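Local atomic coordinates of glucosamine kinase (Streptacidiphilus jiangxiensis, PDB entry 6HWJ), a protein that catalyses the magnesium- and ATP-dependent phosphorylation of D-glucosamine to D-glucosamine 6-phosphate and, to a lesser extent, phosphorylates glucose. Residues P144-A149 and D317-P322; L294-G299 and A330-A335. One frame throughout, in Å; residues are numbered along the deposited sequence.

Contact 1 (P144-A149 and D317-P322); sequences PGSPAA and DFDGNP. With MG (magnesium ion), chain F; MG (magnesium ion), chain C.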
# COMPACT_ATOMS: atom_id res chain seq x y z
N PRO A 144 -7.61 -8.39 -12.69
CA PRO A 144 -6.64 -8.13 -11.62
C PRO A 144 -7.27 -7.43 -10.44
O PRO A 144 -8.12 -6.56 -10.59
CB PRO A 144 -5.59 -7.23 -12.30
CG PRO A 144 -5.89 -7.29 -13.76
CD PRO A 144 -7.34 -7.58 -13.89
N GLY A 145 -6.81 -7.81 -9.25
CA GLY A 145 -7.14 -7.11 -8.03
C GLY A 145 -5.89 -6.72 -7.28
O GLY A 145 -4.85 -6.44 -7.91
N SER A 146 -5.94 -6.71 -5.97
CA SER A 146 -4.80 -6.32 -5.17
C SER A 146 -3.62 -7.23 -5.46
O SER A 146 -3.78 -8.47 -5.50
CB SER A 146 -5.13 -6.39 -3.67
OG SER A 146 -3.95 -6.20 -2.96
N PRO A 147 -2.42 -6.69 -5.66
CA PRO A 147 -1.23 -7.54 -5.80
C PRO A 147 -0.54 -7.88 -4.49
O PRO A 147 0.58 -8.42 -4.53
CB PRO A 147 -0.32 -6.67 -6.67
CG PRO A 147 -0.59 -5.28 -6.13
CD PRO A 147 -2.09 -5.26 -5.86
N ALA A 148 -1.15 -7.56 -3.35
CA ALA A 148 -0.44 -7.69 -2.07
C ALA A 148 0.15 -9.09 -1.87
O ALA A 148 1.24 -9.24 -1.32
CB ALA A 148 -1.36 -7.32 -0.92
N ALA A 149 -0.56 -10.13 -2.31
CA ALA A 149 -0.05 -11.49 -2.14
C ALA A 149 1.22 -11.71 -2.97
O ALA A 149 2.15 -12.40 -2.53
CB ALA A 149 -1.11 -12.51 -2.54
N ASP A 317 1.21 -2.38 3.61
CA ASP A 317 0.22 -1.80 2.68
C ASP A 317 0.64 -1.96 1.23
O ASP A 317 1.07 -1.00 0.59
CB ASP A 317 0.01 -0.32 3.04
CG ASP A 317 -1.31 0.24 2.50
OD1 ASP A 317 -1.88 -0.35 1.56
OD2 ASP A 317 -1.76 1.29 3.03
N PHE A 318 0.49 -3.17 0.68
CA PHE A 318 0.91 -3.50 -0.67
C PHE A 318 -0.25 -3.65 -1.66
O PHE A 318 -0.09 -4.32 -2.69
CB PHE A 318 1.74 -4.77 -0.64
CG PHE A 318 3.15 -4.56 -0.15
CD1 PHE A 318 4.12 -4.08 -1.00
CD2 PHE A 318 3.49 -4.84 1.16
CE1 PHE A 318 5.41 -3.87 -0.57
CE2 PHE A 318 4.78 -4.64 1.60
CZ PHE A 318 5.74 -4.16 0.74
N ASP A 319 -1.39 -3.02 -1.38
CA ASP A 319 -2.56 -3.12 -2.26
C ASP A 319 -2.44 -2.28 -3.53
O ASP A 319 -3.23 -2.47 -4.45
CB ASP A 319 -3.82 -2.67 -1.51
CG ASP A 319 -4.27 -3.66 -0.48
OD1 ASP A 319 -3.98 -4.86 -0.64
OD2 ASP A 319 -4.91 -3.23 0.50
N GLY A 320 -1.49 -1.36 -3.58
CA GLY A 320 -1.31 -0.50 -4.74
C GLY A 320 -1.88 0.90 -4.55
O GLY A 320 -2.46 1.25 -3.52
N ASN A 321 -1.70 1.70 -5.59
CA ASN A 321 -2.10 3.11 -5.56
C ASN A 321 -3.62 3.24 -5.58
O ASN A 321 -4.24 2.85 -6.58
CB ASN A 321 -1.48 3.84 -6.74
CG ASN A 321 -1.77 5.33 -6.73
OD1 ASN A 321 -2.42 5.83 -5.81
ND2 ASN A 321 -1.29 6.03 -7.74
N PRO A 322 -4.24 3.77 -4.52
CA PRO A 322 -5.71 3.76 -4.46
C PRO A 322 -6.39 4.74 -5.40
O PRO A 322 -7.62 4.68 -5.53
CB PRO A 322 -6.00 4.12 -2.99
CG PRO A 322 -4.82 4.93 -2.57
CD PRO A 322 -3.64 4.37 -3.32
MG MG F . -3.83 0.22 0.75
MG MG C . -1.20 2.59 4.68
O HOH W 1 -3.68 2.15 1.64
O HOH W 2 -2.37 1.21 -0.55
O HOH W 3 -0.61 4.07 6.22
O HOH W 4 -0.68 1.31 6.18
O HOH W 5 -3.02 2.51 5.86
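Ser146 and Asp319 supply the polar link between 144-149 and 317-322: in the Asp319 conformer described, one of two, Ser146 OG donates to Asp319 OD1 at 2.7 Å, meeting the oxygen on its anti side, 29° out of the carboxylate plane. The hydroxyl stands anti to its own backbone N (chi1 171°) and also accepts from Ala148 N at 3.1 Å, closing an ST turn that leads into the helix.

Van der Waals contacts flank this pair. Ala148 CB lies 4.0 Å from Phe318 CB, while Pro147 CG and CD lie against the carbonyls of Phe318 and Asp319, CD 3.3 Å from Asp319 O.

Asp317 CB points away from 144-149, and its carboxylate bridges two magnesium ions, one 2.2 Å from OD1 and the other 2.2 Å from OD2, the latter shared with Gln305. Asp319, an experimentally established magnesium ligand, holds OD2 3.6 Å from the nearer ion, too far for direct coordination in this conformer; a water on that ion donates to Gly320 O.

The contact sets the start of helix 148-157, N-capped by Pro147, against the Asp-Phe-Asp-Gly loop of the two-magnesium site. Arg151 and Leu155 of this helix pack against Phe318, Leu180 of strand 179-186 touches Ala148, and 317-322 follows strand 312-315.

Contact 2 (L294-G299 and A330-A335); sequences LIDVHG and AARQPA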
# COMPACT_ATOMS: atom_id res chain seq x y z
N LEU A 294 10.10 -1.22 -15.95
CA LEU A 294 9.00 -1.32 -14.99
C LEU A 294 9.11 -2.64 -14.23
O LEU A 294 9.38 -3.69 -14.83
CB LEU A 294 7.64 -1.25 -15.68
CG LEU A 294 7.49 -0.14 -16.75
CD1 LEU A 294 6.14 -0.26 -17.47
CD2 LEU A 294 7.66 1.21 -16.10
N ILE A 295 8.89 -2.58 -12.92
CA ILE A 295 8.95 -3.74 -12.03
C ILE A 295 7.72 -3.74 -11.13
O ILE A 295 6.96 -2.78 -11.07
CB ILE A 295 10.23 -3.76 -11.16
CG1 ILE A 295 10.31 -2.52 -10.28
CG2 ILE A 295 11.49 -3.88 -12.04
CD1 ILE A 295 11.31 -2.65 -9.14
N ASP A 296 7.52 -4.85 -10.43
CA ASP A 296 6.58 -4.87 -9.30
C ASP A 296 7.06 -3.85 -8.26
O ASP A 296 8.21 -3.91 -7.80
CB ASP A 296 6.52 -6.27 -8.68
CG ASP A 296 5.95 -7.32 -9.63
OD1 ASP A 296 5.50 -6.99 -10.74
OD2 ASP A 296 5.97 -8.51 -9.26
N VAL A 297 6.18 -2.92 -7.89
CA VAL A 297 6.54 -1.86 -6.95
C VAL A 297 5.58 -1.90 -5.76
O VAL A 297 4.58 -2.61 -5.77
CB VAL A 297 6.54 -0.46 -7.60
CG1 VAL A 297 7.59 -0.35 -8.69
CG2 VAL A 297 5.16 -0.11 -8.15
N HIS A 298 5.91 -1.12 -4.73
CA HIS A 298 4.97 -0.90 -3.64
C HIS A 298 3.75 -0.14 -4.13
O HIS A 298 2.60 -0.58 -3.93
CB HIS A 298 5.66 -0.12 -2.49
CG HIS A 298 4.78 0.09 -1.30
ND1 HIS A 298 3.75 1.00 -1.28
CD2 HIS A 298 4.76 -0.53 -0.08
CE1 HIS A 298 3.13 0.95 -0.11
NE2 HIS A 298 3.73 0.03 0.64
N GLY A 299 3.96 1.01 -4.77
CA GLY A 299 2.91 1.70 -5.49
C GLY A 299 2.13 2.71 -4.69
O GLY A 299 1.32 3.44 -5.28
N ALA A 330 -2.22 -3.60 -9.82
CA ALA A 330 -1.21 -4.65 -9.87
C ALA A 330 -0.16 -4.41 -10.95
O ALA A 330 0.86 -5.12 -10.97
CB ALA A 330 -1.88 -6.01 -10.11
N ALA A 331 -0.37 -3.45 -11.84
CA ALA A 331 0.53 -3.26 -12.96
C ALA A 331 1.92 -2.83 -12.48
O ALA A 331 2.07 -2.17 -11.44
CB ALA A 331 -0.04 -2.21 -13.92
N ARG A 332 2.93 -3.20 -13.26
CA ARG A 332 4.29 -2.77 -12.99
C ARG A 332 4.46 -1.29 -13.29
O ARG A 332 3.80 -0.73 -14.17
CB ARG A 332 5.26 -3.59 -13.81
CG ARG A 332 5.26 -5.05 -13.45
CD ARG A 332 6.24 -5.84 -14.31
NE ARG A 332 6.57 -7.13 -13.69
CZ ARG A 332 7.24 -8.10 -14.30
NH1 ARG A 332 7.64 -7.95 -15.54
NH2 ARG A 332 7.49 -9.23 -13.66
N GLN A 333 5.36 -0.66 -12.54
CA GLN A 333 5.64 0.77 -12.63
C GLN A 333 7.15 0.97 -12.50
O GLN A 333 7.87 0.04 -12.10
CB GLN A 333 4.93 1.54 -11.51
CG GLN A 333 3.39 1.33 -11.45
CD GLN A 333 2.66 2.01 -12.59
OE1 GLN A 333 3.27 2.72 -13.39
NE2 GLN A 333 1.35 1.78 -12.68
N PRO A 334 7.67 2.18 -12.78
CA PRO A 334 9.09 2.44 -12.51
C PRO A 334 9.38 2.39 -11.02
O PRO A 334 8.61 2.90 -10.21
CB PRO A 334 9.31 3.85 -13.07
CG PRO A 334 8.10 4.15 -13.90
CD PRO A 334 6.98 3.38 -13.27
N ALA A 335 10.52 1.81 -10.66
CA ALA A 335 10.98 1.85 -9.28
C ALA A 335 11.11 3.29 -8.78
O ALA A 335 10.86 3.57 -7.60
CB ALA A 335 12.31 1.11 -9.14
O HOH W 6 3.34 -2.70 -9.04
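Ile295 and Gln333 face each other as an antiparallel hydrogen-bonded pair, each using its backbone N and O on the other. Ile295 N donates to Gln333 O at 2.9 Å, from above the carbonyl plane; the return bond from Gln333 N to Ile295 O measures 3.0 Å. Gln333 O also receives a CA-H...O contact from Leu294 CA at 3.4 Å.

Beyond this pair the segments are joined by a side-chain salt bridge. With NE set anti by chi3 (161°) at the end of an extended chain, Arg332 presents NE to Asp296 OD1 at 3.1 Å. The acceptor lies in the guanidinium plane, but the donor sits above the carboxylate plane, the two planes being turned 53° apart. Both groups have further partners: Asp296 OD2 pairs with Arg236, and Arg332 NH1 bonds to Thr239 OG1.

The pairing forms one edge of a three-stranded antiparallel sheet in which 293-295 is the central strand, between 239-240 and the short, weakly bonded 333-334. Where the backbones separate, a water spans them, accepting from Val297 N and donating to Ala331 O at 2.8 Å.

Apolar groups fill in around the polar bonds. Leu294 and Pro334 lie side by side, CD2 of the leucine 3.6 Å from CD of the proline, and Trp249 of helix 243-263 touches both. Val297 crosses the Gln333 side chain at about a right angle, its CG2 3.8 Å from Gln333 CB. Ile295, on the same face of the sheet as Gln333, reaches Ala335 CB with CD1 at 3.9 Å. The Gln333 amide turns to other partners, NE2 donating to a bound BTB molecule, probably from the crystallisation liquor.

Overall arrangement
The centres of contacts 1 and 2 lie about 11 Å apart, and their segments alternate along the chain: 294-299 precedes the metal-binding loop 317-322, and 330-335 follows it. They meet at His298, whose CD2 is 3.4 Å from Phe318 CE1 and whose NE2 is hydrogen-bonded to Val316 O. Gly299 O also lies 3.2 Å from Asn321 CB, and Gly145 O 3.7 Å from Ala330 CB. Contact 1 belongs to the active site: the Asp319 side chain is about 4 Å from that of Lys133, an inferred ATP ligand, and about 7 Å from that of glucosamine-binding Asp300. Contact 2 is farther from the metals, the Val297 side chain about 13 Å from a magnesium ion and about 8 Å from that of Asp300.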